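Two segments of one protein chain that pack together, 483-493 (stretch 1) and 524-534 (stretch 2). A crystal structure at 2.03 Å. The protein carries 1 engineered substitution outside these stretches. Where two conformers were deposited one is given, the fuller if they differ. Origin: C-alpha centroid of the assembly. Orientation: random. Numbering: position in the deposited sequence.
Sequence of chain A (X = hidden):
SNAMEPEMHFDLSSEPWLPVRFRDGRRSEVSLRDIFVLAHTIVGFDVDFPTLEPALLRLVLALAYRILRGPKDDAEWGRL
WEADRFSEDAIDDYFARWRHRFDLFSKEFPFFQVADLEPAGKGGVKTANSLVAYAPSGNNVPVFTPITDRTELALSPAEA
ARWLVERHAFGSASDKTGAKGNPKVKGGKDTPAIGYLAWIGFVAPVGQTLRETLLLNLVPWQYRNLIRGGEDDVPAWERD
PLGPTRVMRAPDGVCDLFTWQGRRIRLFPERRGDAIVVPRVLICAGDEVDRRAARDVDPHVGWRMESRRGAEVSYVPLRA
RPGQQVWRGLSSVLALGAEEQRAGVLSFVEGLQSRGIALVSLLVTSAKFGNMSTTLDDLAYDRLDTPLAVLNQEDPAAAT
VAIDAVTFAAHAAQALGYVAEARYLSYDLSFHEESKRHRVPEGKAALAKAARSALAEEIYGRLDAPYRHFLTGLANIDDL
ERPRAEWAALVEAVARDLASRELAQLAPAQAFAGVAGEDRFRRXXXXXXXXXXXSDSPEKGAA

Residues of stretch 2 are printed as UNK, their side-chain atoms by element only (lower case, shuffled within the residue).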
# COMPACT_ATOMS: atom_id res chain seq x y z
N PRO A 483 -2.71 -26.23 13.79
CA PRO A 483 -2.32 -24.83 14.03
C PRO A 483 -3.43 -24.02 14.74
O PRO A 483 -3.13 -23.07 15.46
CB PRO A 483 -2.01 -24.32 12.62
CG PRO A 483 -2.72 -25.26 11.68
CD PRO A 483 -2.62 -26.56 12.35
N ARG A 484 -4.69 -24.41 14.56
CA ARG A 484 -5.86 -23.81 15.24
C ARG A 484 -5.69 -24.02 16.76
O ARG A 484 -5.69 -23.05 17.52
CB ARG A 484 -7.15 -24.47 14.70
CG ARG A 484 -8.45 -23.88 15.17
CD ARG A 484 -9.65 -24.55 14.47
NE ARG A 484 -9.98 -23.97 13.15
CZ ARG A 484 -10.75 -22.91 12.93
NH1 ARG A 484 -11.28 -22.24 13.94
NH2 ARG A 484 -11.03 -22.54 11.70
N ALA A 485 -5.40 -25.28 17.19
CA ALA A 485 -5.14 -25.59 18.60
C ALA A 485 -3.83 -24.90 19.11
O ALA A 485 -3.80 -24.36 20.23
CB ALA A 485 -5.11 -27.10 18.83
N GLU A 486 -2.77 -24.86 18.30
CA GLU A 486 -1.53 -24.17 18.71
C GLU A 486 -1.72 -22.69 18.94
O GLU A 486 -1.21 -22.15 19.92
CB GLU A 486 -0.45 -24.31 17.63
CG GLU A 486 0.04 -25.76 17.57
CD GLU A 486 0.81 -26.04 16.29
OE1 GLU A 486 0.97 -25.14 15.43
OE2 GLU A 486 1.24 -27.20 16.14
N TRP A 487 -2.41 -22.03 18.01
CA TRP A 487 -2.64 -20.61 18.14
C TRP A 487 -3.50 -20.32 19.42
O TRP A 487 -3.21 -19.37 20.16
CB TRP A 487 -3.33 -20.07 16.90
CG TRP A 487 -3.58 -18.59 16.96
CD1 TRP A 487 -4.79 -17.94 16.99
CD2 TRP A 487 -2.57 -17.57 16.99
NE1 TRP A 487 -4.59 -16.58 17.06
CE2 TRP A 487 -3.24 -16.33 17.01
CE3 TRP A 487 -1.17 -17.59 16.98
CZ2 TRP A 487 -2.55 -15.11 17.06
CZ3 TRP A 487 -0.49 -16.38 17.04
CH2 TRP A 487 -1.17 -15.16 17.07
N ALA A 488 -4.50 -21.16 19.68
CA ALA A 488 -5.36 -20.99 20.86
C ALA A 488 -4.53 -20.98 22.15
O ALA A 488 -4.72 -20.12 23.00
CB ALA A 488 -6.41 -22.10 20.93
N ALA A 489 -3.67 -21.98 22.32
CA ALA A 489 -2.80 -22.06 23.50
C ALA A 489 -1.79 -20.89 23.55
O ALA A 489 -1.50 -20.40 24.64
CB ALA A 489 -2.05 -23.40 23.52
N LEU A 490 -1.20 -20.47 22.42
CA LEU A 490 -0.26 -19.33 22.43
C LEU A 490 -0.98 -18.04 22.89
O LEU A 490 -0.52 -17.35 23.81
CB LEU A 490 0.37 -19.18 21.04
CG LEU A 490 1.47 -18.15 20.92
CD1 LEU A 490 2.50 -18.59 19.86
CD2 LEU A 490 0.90 -16.70 20.73
N VAL A 491 -2.14 -17.75 22.32
CA VAL A 491 -2.85 -16.52 22.68
C VAL A 491 -3.26 -16.52 24.16
O VAL A 491 -3.11 -15.50 24.82
CB VAL A 491 -4.05 -16.29 21.74
CG1 VAL A 491 -4.94 -15.15 22.24
CG2 VAL A 491 -3.59 -16.02 20.32
N GLU A 492 -3.74 -17.66 24.67
CA GLU A 492 -4.11 -17.74 26.09
C GLU A 492 -2.93 -17.46 27.01
O GLU A 492 -3.11 -16.78 28.02
CB GLU A 492 -4.63 -19.14 26.47
CG GLU A 492 -6.04 -19.45 26.03
CD GLU A 492 -6.56 -20.64 26.83
OE1 GLU A 492 -6.37 -21.79 26.37
OE2 GLU A 492 -6.98 -20.43 27.99
N ALA A 493 -1.78 -18.08 26.70
CA ALA A 493 -0.55 -17.90 27.48
C ALA A 493 -0.11 -16.42 27.47
O ALA A 493 0.21 -15.89 28.52
CB ALA A 493 0.56 -18.81 26.96
N UNK A 524 -14.74 -15.03 29.61
CA UNK A 524 -14.84 -14.57 28.23
C UNK A 524 -13.84 -15.31 27.35
O UNK A 524 -14.19 -15.76 26.26
c UNK A 524 -14.63 -13.08 28.11
c UNK A 524 -14.72 -11.22 24.25
c UNK A 524 -14.72 -12.63 26.66
se UNK A 524 -14.93 -10.76 26.21
N UNK A 525 -12.62 -15.42 27.82
CA UNK A 525 -11.55 -16.09 27.09
C UNK A 525 -11.93 -17.57 26.81
O UNK A 525 -11.76 -18.02 25.68
c UNK A 525 -10.25 -16.04 27.88
c UNK A 525 -8.99 -16.60 27.16
c UNK A 525 -8.70 -15.80 25.86
c UNK A 525 -7.78 -16.63 28.14
N UNK A 526 -12.49 -18.28 27.81
CA UNK A 526 -12.94 -19.66 27.70
C UNK A 526 -14.04 -19.77 26.63
O UNK A 526 -13.97 -20.65 25.77
c UNK A 526 -13.46 -20.18 29.04
N UNK A 527 -15.01 -18.84 26.64
CA UNK A 527 -16.07 -18.82 25.64
C UNK A 527 -15.49 -18.62 24.23
O UNK A 527 -15.89 -19.32 23.29
n UNK A 527 -21.08 -17.42 28.70
c UNK A 527 -17.09 -17.72 25.93
c UNK A 527 -19.35 -16.75 25.50
c UNK A 527 -20.76 -17.52 27.41
n UNK A 527 -19.79 -16.75 26.89
c UNK A 527 -18.40 -17.89 25.19
n UNK A 527 -21.40 -18.40 26.65
N UNK A 528 -14.58 -17.67 24.07
CA UNK A 528 -13.99 -17.44 22.75
C UNK A 528 -13.16 -18.67 22.28
O UNK A 528 -13.15 -19.02 21.11
c UNK A 528 -13.11 -16.22 22.79
N UNK A 529 -12.40 -19.24 23.20
CA UNK A 529 -11.57 -20.43 22.99
C UNK A 529 -12.42 -21.64 22.50
O UNK A 529 -12.03 -22.34 21.58
c UNK A 529 -7.20 -23.96 24.13
c UNK A 529 -9.45 -21.10 24.28
n UNK A 529 -5.98 -24.18 24.59
n UNK A 529 -7.84 -22.86 24.45
c UNK A 529 -9.18 -22.52 24.01
c UNK A 529 -10.91 -20.83 24.32
n UNK A 529 -7.79 -24.87 23.35
N UNK A 530 -13.61 -21.82 23.08
CA UNK A 530 -14.50 -22.91 22.68
C UNK A 530 -15.02 -22.66 21.24
O UNK A 530 -15.03 -23.59 20.46
n UNK A 530 -17.78 -23.89 22.98
c UNK A 530 -15.64 -23.07 23.70
c UNK A 530 -16.55 -24.21 23.35
o UNK A 530 -16.11 -25.36 23.29
N UNK A 531 -15.31 -21.42 20.87
CA UNK A 531 -15.75 -21.08 19.52
C UNK A 531 -14.60 -21.24 18.50
O UNK A 531 -14.84 -21.61 17.35
o UNK A 531 -16.24 -16.75 17.40
c UNK A 531 -16.79 -17.48 18.26
c UNK A 531 -16.26 -19.62 19.51
o UNK A 531 -17.44 -17.02 19.23
c UNK A 531 -16.62 -18.99 18.16
N UNK A 532 -13.36 -20.97 18.91
CA UNK A 532 -12.24 -21.02 18.00
C UNK A 532 -11.67 -22.43 17.82
O UNK A 532 -11.45 -22.86 16.70
c UNK A 532 -8.60 -20.32 18.17
c UNK A 532 -9.93 -19.98 16.23
c UNK A 532 -8.76 -19.99 15.43
c UNK A 532 -9.85 -20.12 17.60
c UNK A 532 -11.11 -20.08 18.47
c UNK A 532 -7.54 -20.21 16.01
c UNK A 532 -7.44 -20.36 17.38
N UNK A 533 -11.38 -23.10 18.94
CA UNK A 533 -10.72 -24.40 18.96
C UNK A 533 -11.44 -25.28 20.03
O UNK A 533 -10.98 -25.41 21.18
c UNK A 533 -9.24 -24.17 19.26
o UNK A 533 -8.43 -25.31 19.12
N UNK A 534 -12.64 -25.79 19.66
CA UNK A 534 -13.44 -26.61 20.58
C UNK A 534 -12.65 -27.75 21.25
O UNK A 534 -11.99 -28.53 20.57
c UNK A 534 -13.29 -25.68 18.34
c UNK A 534 -14.51 -27.22 19.65
c UNK A 534 -14.64 -26.34 18.55

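Position 524 carries three carbons and one selenium in an unbranched chain, with the selenium between the second carbon and a terminal one. That is selenomethionine, Met524. Its chi angles are all t, and the extended chain is out of reach of stretch 1 and takes no part in the contact.

Position 525 has four carbons forked at the second. The chain forks beyond CB rather than at it, which gives leucine and excludes isoleucine; Leu525 points its CA-to-CB bond toward stretch 1. Its CD2 lies 3.9 Å from Glu492 OE2, so a methyl group packs beside the carboxylate.

Position 526 has a single side-chain carbon and is Ala526, directed away from stretch 1. Position 527 has three carbons, a nitrogen, and then a carbon bearing two more nitrogens; this guanidinium identifies Arg527, which is exposed and out of reach. Position 528 again holds one carbon: Ala528, buried but with no contact across the pair.

At position 529 the guanidinium pattern recurs, this time on a residue whose CA-to-CB bond points toward stretch 1, with a side-chain nitrogen 2.6 Å from Glu492 OE1. The residue is Arg529. The close nitrogen is NE, which donates to Glu492 OE1 at an angle of 153° within a salt bridge; a second, weak bond runs from Arg529 NH2 to the same Glu492 OE1 at 3.0 Å. The carboxylate oxygen sits at the guanidinium edge, near its plane, where the N-H groups point. Ala488 CB covers one face, 3.8 Å from Arg529 CZ. Both chi1 (-132°) and chi2 (-91°) fall between rotamer wells.

Position 530 has two carbons, the second carrying one oxygen and one nitrogen, as in an amide: Asn530, out of reach. Position 531 has three carbons, the third carrying two oxygens, and is therefore Glu531, directed away.

Position 532 shows one carbon followed by a six-carbon ring with no further atom attached, hence Phe532 and not tyrosine. Arg484 CG lies over one face, 4.1 Å from the ring centroid and 20° off the normal, a CH-pi contact. Trp487 CD1 approaches Phe532 CE2 at 3.6 Å, and Ala488 CB is 3.9 Å from Phe532 CD2. The backbone contributes too: Arg484 NH1 donates to Phe532 O at 2.8 Å and 158°.

Position 533 has one carbon and one oxygen, the hydroxymethyl of Ser533. Its OG lies 3.3 Å from Ala485 CA, and its CB 3.9 Å from Ala488 CB. This is the first residue to leave helical phi/psi (-138/77). Position 534 has three carbons closing a ring onto the backbone nitrogen: Pro534, with no contact.

The helices run nearly antiparallel, at 167°, with axes 10.5 Å apart at closest approach. Small Ala488 faces the other helix, and its CB meets Arg529, Phe532 and Ser533. Polar bonds at Arg484 and Glu492 lie before and after Ala488 in the sequence of stretch 1, and 543 Å² is buried in total, both sides summed.

Stretch 2 524-534: MLARARNEFSP
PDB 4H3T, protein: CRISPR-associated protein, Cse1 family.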